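Local coordinates for protein lectin (PDB 6T0Q) that probably binds galactose and N-acetylgalactosamine through calcium-dependent carbohydrate-binding modules, as a secreted fungal lectin of two beta-sandwich domains that carries N-linked glycans, at residues P54-I59 and S168-A173; A249-G254 and D261-P266; T291-Y296 and N301-T306. All coordinates share one frame; numbering follows the deposited sequence.

Contact 1. Residues P54-I59 and S168-A173; sequences PFRKNI and SNWPSA. With NAG (2-acetamido-2-deoxy-beta-D-glucopyranose), chain E.
Trp-170 lies across the side chains of Pro-54 and Arg-56, and its six-membered ring does the touching. The ring carbon CZ3 of Trp-170 comes to 3.9 Å from CG of Pro-54, while its CH2 sits 3.8 Å from CD of Arg-56; both aliphatic groups meet the indole obliquely. The side chains of Arg-56 and Trp-170 cross at about a right angle, with the guanidinium plane tilted 58° from that of the indole, and with CZ of Arg-56 5.9 Å from the ring centroid any cation-pi attraction is weak. On strand 51-60 of a five-stranded antiparallel sheet, Phe-55 is turned the other way from its two neighbours. The edge of its ring meets the methyl of Ala-173, CD1 of Phe-55 to CB of Ala-173 being 4.2 Å, and Trp-37 meets the same ring with the planes inclined. Farther out, Arg-56 owes its position to a salt bridge with Asp-167, just ahead of the 168-173 loop, and to bonds from NH1 to the carbonyls of Phe-160 and Leu-162. Its chain bends at chi3 (56°), which holds the guanidinium above the ring but well clear of it. Two residues along the strand, Asn-58 ND2 is bonded covalently to C1 of an N-acetylglucosamine, an N-glycosylation site.

Contact 2. Residues A249-G254 and D261-P266; sequences ATVGSG and DAYTIP. With GOL (glycerol), chain K.
Val-251 meets Tyr-263 because its CG1 stands anti to the backbone N (chi1 172°), while the tyrosine has CG anti to its own carbonyl carbon (chi1 -57°), which leans the ring toward the valine. The two strands belong to different sheets: 249-254 is, within this chain, an outermost strand of one and 261-265 lies in another. They run nearly antiparallel, 165° between directions, but their axes are 8.1 Å apart at the closest, and no backbone hydrogen bond joins them. This is side-chain packing across a beta-sandwich. CG1 of Val-251 rests 3.6 Å from CG of Tyr-263, at the root of the ring, and the two side chains meet at a slant. The other branch, CG2 of Val-251, reaches CD1 of Ile-265 at 3.7 Å, the side chains roughly perpendicular.

A classic beta bulge at Val-251 and Gly-252, both facing Leu-244 on the adjoining strand, interrupts the regular pairing here. Gly-252 passes its CA close to the far half of the tyrosine ring, 3.8 Å from CE1 of Tyr-263. Leu-244 and Ile-236 also touch the tyrosine, and Tyr-242 hydrogen-bonds to both the Tyr-263 hydroxyl and OD2 of Asp-261, tying the polar end of the contact together.

A glycerol, probably from the crystallisation liquor, has settled at this end. Its O2 lies 2.6 Å from OH of Tyr-263. The carbonyl of Ser-253 takes two bonds from the same molecule: O2 of the glycerol donates to O of Ser-253 at 2.5 Å, and its O3 donates to that oxygen at 2.9 Å.

Contact 3. Residues T291-Y296 and N301-T306; sequences TILITY and NETVVT. With NAG (2-acetamido-2-deoxy-beta-D-glucopyranose), chain C.
The beta hairpin of strands 287-296 and 301-305 brings Tyr-296 against Glu-302 and carries an N-linked sugar on Asn-301. Ile-292 with Val-304 and Ile-294 with Glu-302 are the hydrogen-bonded pairs of this antiparallel register. Ile-294 N gives a nearly straight bond to Glu-302 O (2.8 Å, 172° at the hydrogen), and Val-304 N reaches Ile-292 O at 2.7 Å. Between them, Leu-293 faces Thr-303 as a non-hydrogen-bonded pair.

Near the turn, Tyr-296 OH donates to OE1 of Glu-302 at 2.6 Å. The glutamate gets there with CG between its backbone N and carbonyl carbon (chi1 84°) and an extended chain beyond. The hydroxyl comes from above the carboxylate plane, 36° out of it, while OE1 lies near the plane of the phenol ring at its edge. CG2 of Ile-294 sits over one ring face, toward its rim. Lys-227 forms a cation-pi contact with the tyrosine, and Gln-224 adds a weak hydrogen bond to OE1.

On the opposite face of the sheet, CD2 of Leu-293 packs 3.8 Å from CB of Asn-301, and its CD1 touches the acetyl methyl C8 of the N-acetylglucosamine at 3.5 Å. The sugar is joined covalently from C1 to ND2 of Asn-301 and also hydrogen-bonds to Ile-89 and Phe-102 of the N-terminal half.

Within this chain strand 301-305 is an outermost strand of its sheet, and strand 287-296 pairs on its other edge with strand 229-239. Ile-292 and Ile-294 rest on Phe-275 of strand 273-281, whereas Glu-302 and Val-304 meet Val-222 of strand 214-222.

In the fold
Contacts 2 and 3 share a sheet, since strands 261-265 and 287-296 flank strand 229-239; their centres are about 14 Å apart and their nearest atoms about 7 Å, without touching. Contact 1 stands apart in the N-terminal half, its centre about 37 Å from that of contact 2, on opposite sides of the chain's centre, and about 32 Å from that of contact 3. Contacts 1 and 3 each carry a glycosylated asparagine; the sugar of contact 3 lies between the two halves of the chain, while contact 2 holds a glycerol. Neither calcium touches them: the side chain of Phe-55 is about 12 Å from one, and Gly-254 about 13 Å from another.

Contact 1. Residues P54-I59 and S168-A173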
loop_
_atom_site.group_PDB
_atom_site.type_symbol
_atom_site.label_atom_id
_atom_site.label_comp_id
_atom_site.label_asym_id
_atom_site.label_seq_id
_atom_site.Cartn_x
_atom_site.Cartn_y
_atom_site.Cartn_z
ATOM N N PRO A 54 20.022 34.884 7.592
ATOM C CA PRO A 54 19.503 33.638 8.166
ATOM C C PRO A 54 18.830 33.831 9.515
ATOM O O PRO A 54 19.194 34.701 10.306
ATOM C CB PRO A 54 20.772 32.792 8.343
ATOM C CG PRO A 54 21.808 33.814 8.725
ATOM C CD PRO A 54 21.449 35.083 7.925
ATOM N N PHE A 55 17.847 32.967 9.777
ATOM C CA PHE A 55 17.138 32.923 11.053
ATOM C C PHE A 55 16.895 31.465 11.416
ATOM O O PHE A 55 16.458 30.685 10.566
ATOM C CB PHE A 55 15.813 33.704 10.973
ATOM C CG PHE A 55 16.008 35.138 10.568
ATOM C CD1 PHE A 55 16.285 36.109 11.526
ATOM C CD2 PHE A 55 15.993 35.501 9.233
ATOM C CE1 PHE A 55 16.518 37.432 11.158
ATOM C CE2 PHE A 55 16.208 36.827 8.846
ATOM C CZ PHE A 55 16.483 37.793 9.812
ATOM N N ARG A 56 17.183 31.106 12.668
ATOM C CA ARG A 56 17.152 29.720 13.126
ATOM C C ARG A 56 16.575 29.648 14.526
ATOM O O ARG A 56 16.849 30.510 15.365
ATOM C CB ARG A 56 18.550 29.089 13.210
ATOM C CG ARG A 56 19.107 28.509 11.958
ATOM C CD ARG A 56 20.547 28.062 12.226
ATOM N NE ARG A 56 20.666 27.126 13.349
ATOM C CZ ARG A 56 21.089 25.867 13.228
ATOM N NH1 ARG A 56 21.417 25.394 12.034
ATOM N NH2 ARG A 56 21.186 25.079 14.299
ATOM N N LYS A 57 15.850 28.565 14.795
ATOM C CA LYS A 57 15.385 28.294 16.151
ATOM C C LYS A 57 15.193 26.792 16.317
ATOM O O LYS A 57 14.464 26.174 15.535
ATOM C CB LYS A 57 14.098 29.053 16.413
ATOM C CG LYS A 57 13.337 28.625 17.625
ATOM C CD LYS A 57 13.793 29.319 18.870
ATOM C CE LYS A 57 12.709 29.175 19.926
ATOM N NZ LYS A 57 13.153 29.630 21.252
ATOM N N ASN A 58 15.880 26.207 17.298
ATOM C CA ASN A 58 15.664 24.823 17.723
ATOM C C ASN A 58 14.535 24.831 18.743
ATOM O O ASN A 58 14.677 25.395 19.832
ATOM C CB ASN A 58 16.941 24.235 18.329
ATOM C CG ASN A 58 16.784 22.761 18.746
ATOM O OD1 ASN A 58 15.771 22.131 18.440
ATOM N ND2 ASN A 58 17.798 22.214 19.447
ATOM N N ILE A 59 13.410 24.217 18.400
ATOM C CA ILE A 59 12.240 24.196 19.269
ATOM C C ILE A 59 12.088 22.786 19.823
ATOM O O ILE A 59 11.942 21.826 19.060
ATOM C CB ILE A 59 10.976 24.642 18.519
ATOM C CG1 ILE A 59 11.109 26.111 18.126
ATOM C CG2 ILE A 59 9.750 24.448 19.385
ATOM C CD1 ILE A 59 9.904 26.670 17.398
ATOM N N SER A 168 25.163 28.411 18.457
ATOM C CA SER A 168 25.271 28.824 19.854
ATOM C C SER A 168 25.884 30.211 19.998
ATOM O O SER A 168 25.510 30.959 20.909
ATOM C CB SER A 168 26.093 27.799 20.639
ATOM O OG SER A 168 27.343 27.583 20.004
ATOM N N ASN A 169 26.817 30.577 19.117
ATOM C CA ASN A 169 27.457 31.884 19.183
ATOM C C ASN A 169 26.820 32.917 18.259
ATOM O O ASN A 169 27.314 34.045 18.191
ATOM C CB ASN A 169 28.950 31.757 18.867
ATOM C CG ASN A 169 29.717 31.052 19.976
ATOM O OD1 ASN A 169 29.473 31.281 21.165
ATOM N ND2 ASN A 169 30.642 30.180 19.593
ATOM N N TRP A 170 25.743 32.568 17.556
ATOM C CA TRP A 170 25.030 33.556 16.756
ATOM C C TRP A 170 24.336 34.576 17.658
ATOM O O TRP A 170 23.847 34.229 18.736
ATOM C CB TRP A 170 23.970 32.894 15.880
ATOM C CG TRP A 170 24.469 32.071 14.745
ATOM C CD1 TRP A 170 25.692 31.475 14.627
ATOM C CD2 TRP A 170 23.739 31.739 13.555
ATOM N NE1 TRP A 170 25.766 30.793 13.431
ATOM C CE2 TRP A 170 24.580 30.940 12.758
ATOM C CE3 TRP A 170 22.451 32.042 13.087
ATOM C CZ2 TRP A 170 24.180 30.439 11.518
ATOM C CZ3 TRP A 170 22.053 31.546 11.852
ATOM C CH2 TRP A 170 22.916 30.751 11.083
ATOM N N PRO A 171 24.232 35.829 17.220
ATOM C CA PRO A 171 23.457 36.809 17.987
ATOM C C PRO A 171 21.959 36.544 17.872
ATOM O O PRO A 171 21.492 35.818 16.993
ATOM C CB PRO A 171 23.836 38.143 17.335
ATOM C CG PRO A 171 24.139 37.773 15.913
ATOM C CD PRO A 171 24.824 36.420 16.006
ATOM N N SER A 172 21.214 37.150 18.798
ATOM C CA SER A 172 19.757 37.074 18.802
ATOM C C SER A 172 19.156 37.922 17.688
ATOM O O SER A 172 19.624 39.030 17.408
ATOM C CB SER A 172 19.207 37.563 20.141
ATOM O OG SER A 172 19.795 36.883 21.222
ATOM N N ALA A 173 18.096 37.409 17.066
ATOM C CA ALA A 173 17.313 38.225 16.145
ATOM C C ALA A 173 16.753 39.453 16.865
ATOM O O ALA A 173 16.547 39.445 18.083
ATOM C CB ALA A 173 16.172 37.390 15.539
HETATM C C1 NAG E . 17.869 20.827 19.912
HETATM C C2 NAG E . 19.151 20.199 19.362
HETATM C C3 NAG E . 19.269 18.736 19.799
HETATM C C4 NAG E . 19.139 18.598 21.313
HETATM C C5 NAG E . 17.856 19.292 21.776
HETATM C C6 NAG E . 17.691 19.309 23.277
HETATM C C7 NAG E . 19.953 21.206 17.276
HETATM C C8 NAG E . 19.876 21.192 15.776
HETATM N N2 NAG E . 19.197 20.307 17.912
HETATM O O3 NAG E . 20.526 18.241 19.357
HETATM O O5 NAG E . 17.830 20.666 21.340
HETATM O O6 NAG E . 18.503 20.314 23.867
HETATM O O7 NAG E . 20.656 22.005 17.884
#

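Contact 2. Residues A249-G254 and D261-P266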
loop_
_atom_site.group_PDB
_atom_site.type_symbol
_atom_site.label_atom_id
_atom_site.label_comp_id
_atom_site.label_asym_id
_atom_site.label_seq_id
_atom_site.Cartn_x
_atom_site.Cartn_y
_atom_site.Cartn_z
ATOM N N ALA A 249 -13.088 5.422 9.400
ATOM C CA ALA A 249 -13.498 6.177 10.574
ATOM C C ALA A 249 -14.154 7.485 10.149
ATOM O O ALA A 249 -13.696 8.144 9.211
ATOM C CB ALA A 249 -12.299 6.458 11.480
ATOM N N THR A 250 -15.234 7.848 10.838
ATOM C CA THR A 250 -15.939 9.085 10.537
ATOM C C THR A 250 -15.074 10.281 10.897
ATOM O O THR A 250 -14.573 10.375 12.017
ATOM C CB THR A 250 -17.255 9.149 11.304
ATOM O OG1 THR A 250 -18.027 7.985 11.011
ATOM C CG2 THR A 250 -18.043 10.387 10.886
ATOM N N VAL A 251 -14.884 11.189 9.948
ATOM C CA VAL A 251 -14.157 12.432 10.197
ATOM C C VAL A 251 -15.108 13.586 10.474
ATOM O O VAL A 251 -14.951 14.302 11.461
ATOM C CB VAL A 251 -13.212 12.756 9.021
ATOM C CG1 VAL A 251 -12.603 14.138 9.205
ATOM C CG2 VAL A 251 -12.123 11.716 8.948
ATOM N N GLY A 252 -16.109 13.776 9.622
ATOM C CA GLY A 252 -17.038 14.873 9.826
ATOM C C GLY A 252 -18.073 14.914 8.727
ATOM O O GLY A 252 -18.031 14.143 7.761
ATOM N N SER A 253 -18.999 15.853 8.885
ATOM C CA SER A 253 -20.120 16.043 7.980
ATOM C C SER A 253 -20.354 17.529 7.798
ATOM O O SER A 253 -20.009 18.333 8.665
ATOM C CB SER A 253 -21.401 15.391 8.533
ATOM O OG SER A 253 -21.293 13.988 8.484
ATOM N N GLY A 254 -20.961 17.887 6.669
ATOM C CA GLY A 254 -21.331 19.264 6.420
ATOM C C GLY A 254 -22.535 19.296 5.504
ATOM O O GLY A 254 -22.913 18.285 4.912
ATOM N N ASP A 261 -15.689 23.120 4.943
ATOM C CA ASP A 261 -15.211 22.587 6.214
ATOM C C ASP A 261 -13.785 22.076 6.066
ATOM O O ASP A 261 -13.436 21.496 5.037
ATOM C CB ASP A 261 -16.112 21.453 6.689
ATOM C CG ASP A 261 -17.558 21.878 6.772
ATOM O OD1 ASP A 261 -17.801 22.964 7.335
ATOM O OD2 ASP A 261 -18.435 21.161 6.235
ATOM N N ALA A 262 -12.971 22.271 7.107
ATOM C CA ALA A 262 -11.594 21.788 7.135
ATOM C C ALA A 262 -11.385 20.873 8.331
ATOM O O ALA A 262 -11.920 21.121 9.420
ATOM C CB ALA A 262 -10.585 22.950 7.178
ATOM N N TYR A 263 -10.591 19.820 8.122
ATOM C CA TYR A 263 -10.335 18.806 9.130
ATOM C C TYR A 263 -8.852 18.473 9.174
ATOM O O TYR A 263 -8.159 18.527 8.156
ATOM C CB TYR A 263 -11.112 17.512 8.855
ATOM C CG TYR A 263 -12.598 17.719 8.746
ATOM C CD1 TYR A 263 -13.398 17.713 9.884
ATOM C CD2 TYR A 263 -13.206 17.916 7.507
ATOM C CE1 TYR A 263 -14.773 17.908 9.797
ATOM C CE2 TYR A 263 -14.581 18.105 7.407
ATOM C CZ TYR A 263 -15.353 18.096 8.559
ATOM O OH TYR A 263 -16.712 18.284 8.470
ATOM N N THR A 264 -8.386 18.095 10.364
ATOM C CA THR A 264 -7.035 17.583 10.560
ATOM C C THR A 264 -7.114 16.095 10.879
ATOM O O THR A 264 -7.915 15.683 11.722
ATOM C CB THR A 264 -6.327 18.337 11.692
ATOM O OG1 THR A 264 -6.053 19.679 11.267
ATOM C CG2 THR A 264 -5.014 17.637 12.092
ATOM N N ILE A 265 -6.299 15.298 10.193
ATOM C CA ILE A 265 -6.197 13.859 10.437
ATOM C C ILE A 265 -4.796 13.631 10.982
ATOM O O ILE A 265 -3.842 13.543 10.199
ATOM C CB ILE A 265 -6.417 13.028 9.159
ATOM C CG1 ILE A 265 -7.612 13.541 8.345
ATOM C CG2 ILE A 265 -6.491 11.518 9.500
ATOM C CD1 ILE A 265 -8.916 13.463 9.046
ATOM N N PRO A 266 -4.611 13.563 12.299
ATOM C CA PRO A 266 -3.259 13.500 12.870
ATOM C C PRO A 266 -2.704 12.092 12.992
ATOM O O PRO A 266 -1.574 11.934 13.465
ATOM C CB PRO A 266 -3.469 14.112 14.264
ATOM C CG PRO A 266 -4.844 13.613 14.645
ATOM C CD PRO A 266 -5.653 13.568 13.342
HETATM C C1 GOL K . -17.282 21.165 11.543
HETATM O O1 GOL K . -16.459 20.090 11.872
HETATM C C2 GOL K . -18.571 20.601 10.859
HETATM O O2 GOL K . -18.342 19.414 10.186
HETATM C C3 GOL K . -19.040 21.754 9.916
HETATM O O3 GOL K . -19.926 21.201 9.005
#

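Contact 3. Residues T291-Y296 and N301-T306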
loop_
_atom_site.group_PDB
_atom_site.type_symbol
_atom_site.label_atom_id
_atom_site.label_comp_id
_atom_site.label_asym_id
_atom_site.label_seq_id
_atom_site.Cartn_x
_atom_site.Cartn_y
_atom_site.Cartn_z
ATOM N N THR A 291 -9.900 19.246 -1.296
ATOM C CA THR A 291 -8.457 19.324 -1.454
ATOM C C THR A 291 -7.852 18.676 -0.225
ATOM O O THR A 291 -8.296 18.941 0.895
ATOM C CB THR A 291 -7.975 20.776 -1.594
ATOM O OG1 THR A 291 -8.651 21.398 -2.695
ATOM C CG2 THR A 291 -6.450 20.826 -1.833
ATOM N N ILE A 292 -6.861 17.820 -0.430
ATOM C CA ILE A 292 -6.248 17.058 0.653
ATOM C C ILE A 292 -4.743 17.202 0.534
ATOM O O ILE A 292 -4.181 16.949 -0.538
ATOM C CB ILE A 292 -6.632 15.567 0.601
ATOM C CG1 ILE A 292 -8.145 15.377 0.711
ATOM C CG2 ILE A 292 -5.882 14.788 1.702
ATOM C CD1 ILE A 292 -8.588 13.970 0.294
ATOM N N LEU A 293 -4.086 17.586 1.625
ATOM C CA LEU A 293 -2.629 17.600 1.667
ATOM C C LEU A 293 -2.150 16.608 2.715
ATOM O O LEU A 293 -2.603 16.647 3.865
ATOM C CB LEU A 293 -2.082 18.998 1.980
ATOM C CG LEU A 293 -0.570 19.112 1.751
ATOM C CD1 LEU A 293 -0.234 20.492 1.237
ATOM C CD2 LEU A 293 0.196 18.853 3.027
ATOM N N ILE A 294 -1.226 15.739 2.318
ATOM C CA ILE A 294 -0.654 14.720 3.184
ATOM C C ILE A 294 0.811 15.064 3.412
ATOM O O ILE A 294 1.530 15.376 2.456
ATOM C CB ILE A 294 -0.806 13.326 2.551
ATOM C CG1 ILE A 294 -2.286 12.945 2.478
ATOM C CG2 ILE A 294 -0.021 12.300 3.317
ATOM C CD1 ILE A 294 -2.556 11.809 1.512
ATOM N N THR A 295 1.255 15.016 4.666
ATOM C CA THR A 295 2.659 15.249 4.982
ATOM C C THR A 295 3.386 13.923 5.170
ATOM O O THR A 295 2.821 12.950 5.678
ATOM C CB THR A 295 2.817 16.102 6.248
ATOM O OG1 THR A 295 2.131 15.478 7.331
ATOM C CG2 THR A 295 2.227 17.510 6.047
ATOM N N TYR A 296 4.653 13.902 4.768
ATOM C CA TYR A 296 5.507 12.730 4.898
ATOM C C TYR A 296 6.673 13.009 5.839
ATOM O O TYR A 296 7.099 14.155 6.012
ATOM C CB TYR A 296 6.031 12.286 3.531
ATOM C CG TYR A 296 4.921 11.728 2.674
ATOM C CD1 TYR A 296 4.466 10.427 2.865
ATOM C CD2 TYR A 296 4.308 12.507 1.700
ATOM C CE1 TYR A 296 3.441 9.906 2.100
ATOM C CE2 TYR A 296 3.268 11.997 0.916
ATOM C CZ TYR A 296 2.838 10.695 1.129
ATOM O OH TYR A 296 1.820 10.166 0.369
ATOM N N ASN A 301 5.480 16.386 0.838
ATOM C CA ASN A 301 4.033 16.350 0.969
ATOM C C ASN A 301 3.444 15.976 -0.382
ATOM O O ASN A 301 4.136 15.951 -1.406
ATOM C CB ASN A 301 3.481 17.709 1.434
ATOM C CG ASN A 301 3.701 18.792 0.388
ATOM O OD1 ASN A 301 3.036 18.808 -0.646
ATOM N ND2 ASN A 301 4.635 19.696 0.646
ATOM N N GLU A 302 2.148 15.706 -0.389
ATOM C CA GLU A 302 1.462 15.620 -1.664
ATOM C C GLU A 302 0.033 16.095 -1.488
ATOM O O GLU A 302 -0.561 15.954 -0.414
ATOM C CB GLU A 302 1.510 14.201 -2.250
ATOM C CG GLU A 302 0.458 13.250 -1.754
ATOM C CD GLU A 302 0.547 11.903 -2.467
ATOM O OE1 GLU A 302 1.383 11.070 -2.062
ATOM O OE2 GLU A 302 -0.204 11.684 -3.440
ATOM N N THR A 303 -0.504 16.661 -2.561
ATOM C CA THR A 303 -1.868 17.157 -2.607
ATOM C C THR A 303 -2.704 16.253 -3.500
ATOM O O THR A 303 -2.254 15.820 -4.564
ATOM C CB THR A 303 -1.905 18.600 -3.119
ATOM O OG1 THR A 303 -1.275 19.448 -2.156
ATOM C CG2 THR A 303 -3.351 19.076 -3.351
ATOM N N VAL A 304 -3.899 15.934 -3.025
ATOM C CA VAL A 304 -4.901 15.193 -3.776
ATOM C C VAL A 304 -6.114 16.096 -3.908
ATOM O O VAL A 304 -6.492 16.762 -2.940
ATOM C CB VAL A 304 -5.265 13.881 -3.048
ATOM C CG1 VAL A 304 -6.512 13.261 -3.649
ATOM C CG2 VAL A 304 -4.081 12.910 -3.090
ATOM N N VAL A 305 -6.704 16.148 -5.105
ATOM C CA VAL A 305 -7.910 16.938 -5.338
ATOM C C VAL A 305 -8.988 16.017 -5.884
ATOM O O VAL A 305 -8.698 14.979 -6.486
ATOM C CB VAL A 305 -7.667 18.120 -6.307
ATOM C CG1 VAL A 305 -6.534 19.015 -5.786
ATOM C CG2 VAL A 305 -7.342 17.606 -7.714
ATOM N N THR A 306 -10.246 16.395 -5.665
ATOM C CA THR A 306 -11.329 15.706 -6.346
ATOM C C THR A 306 -11.166 15.878 -7.851
ATOM O O THR A 306 -11.066 17.003 -8.350
ATOM C CB THR A 306 -12.687 16.234 -5.872
ATOM O OG1 THR A 306 -12.616 17.657 -5.671
ATOM C CG2 THR A 306 -13.066 15.559 -4.557
HETATM C C1 NAG C . 4.925 20.722 -0.330
HETATM C C2 NAG C . 4.883 22.178 0.162
HETATM C C3 NAG C . 5.394 23.139 -0.935
HETATM C C4 NAG C . 6.703 22.668 -1.562
HETATM C C5 NAG C . 6.605 21.199 -1.965
HETATM C C6 NAG C . 7.922 20.625 -2.450
HETATM C C7 NAG C . 3.149 22.875 1.790
HETATM C C8 NAG C . 1.712 23.267 1.955
HETATM N N2 NAG C . 3.528 22.547 0.546
HETATM O O3 NAG C . 5.585 24.441 -0.388
HETATM O O4 NAG C . 7.175 23.474 -2.577
HETATM O O5 NAG C . 6.218 20.422 -0.824
HETATM O O6 NAG C . 8.925 20.698 -1.445
HETATM O O7 NAG C . 3.918 22.855 2.729
#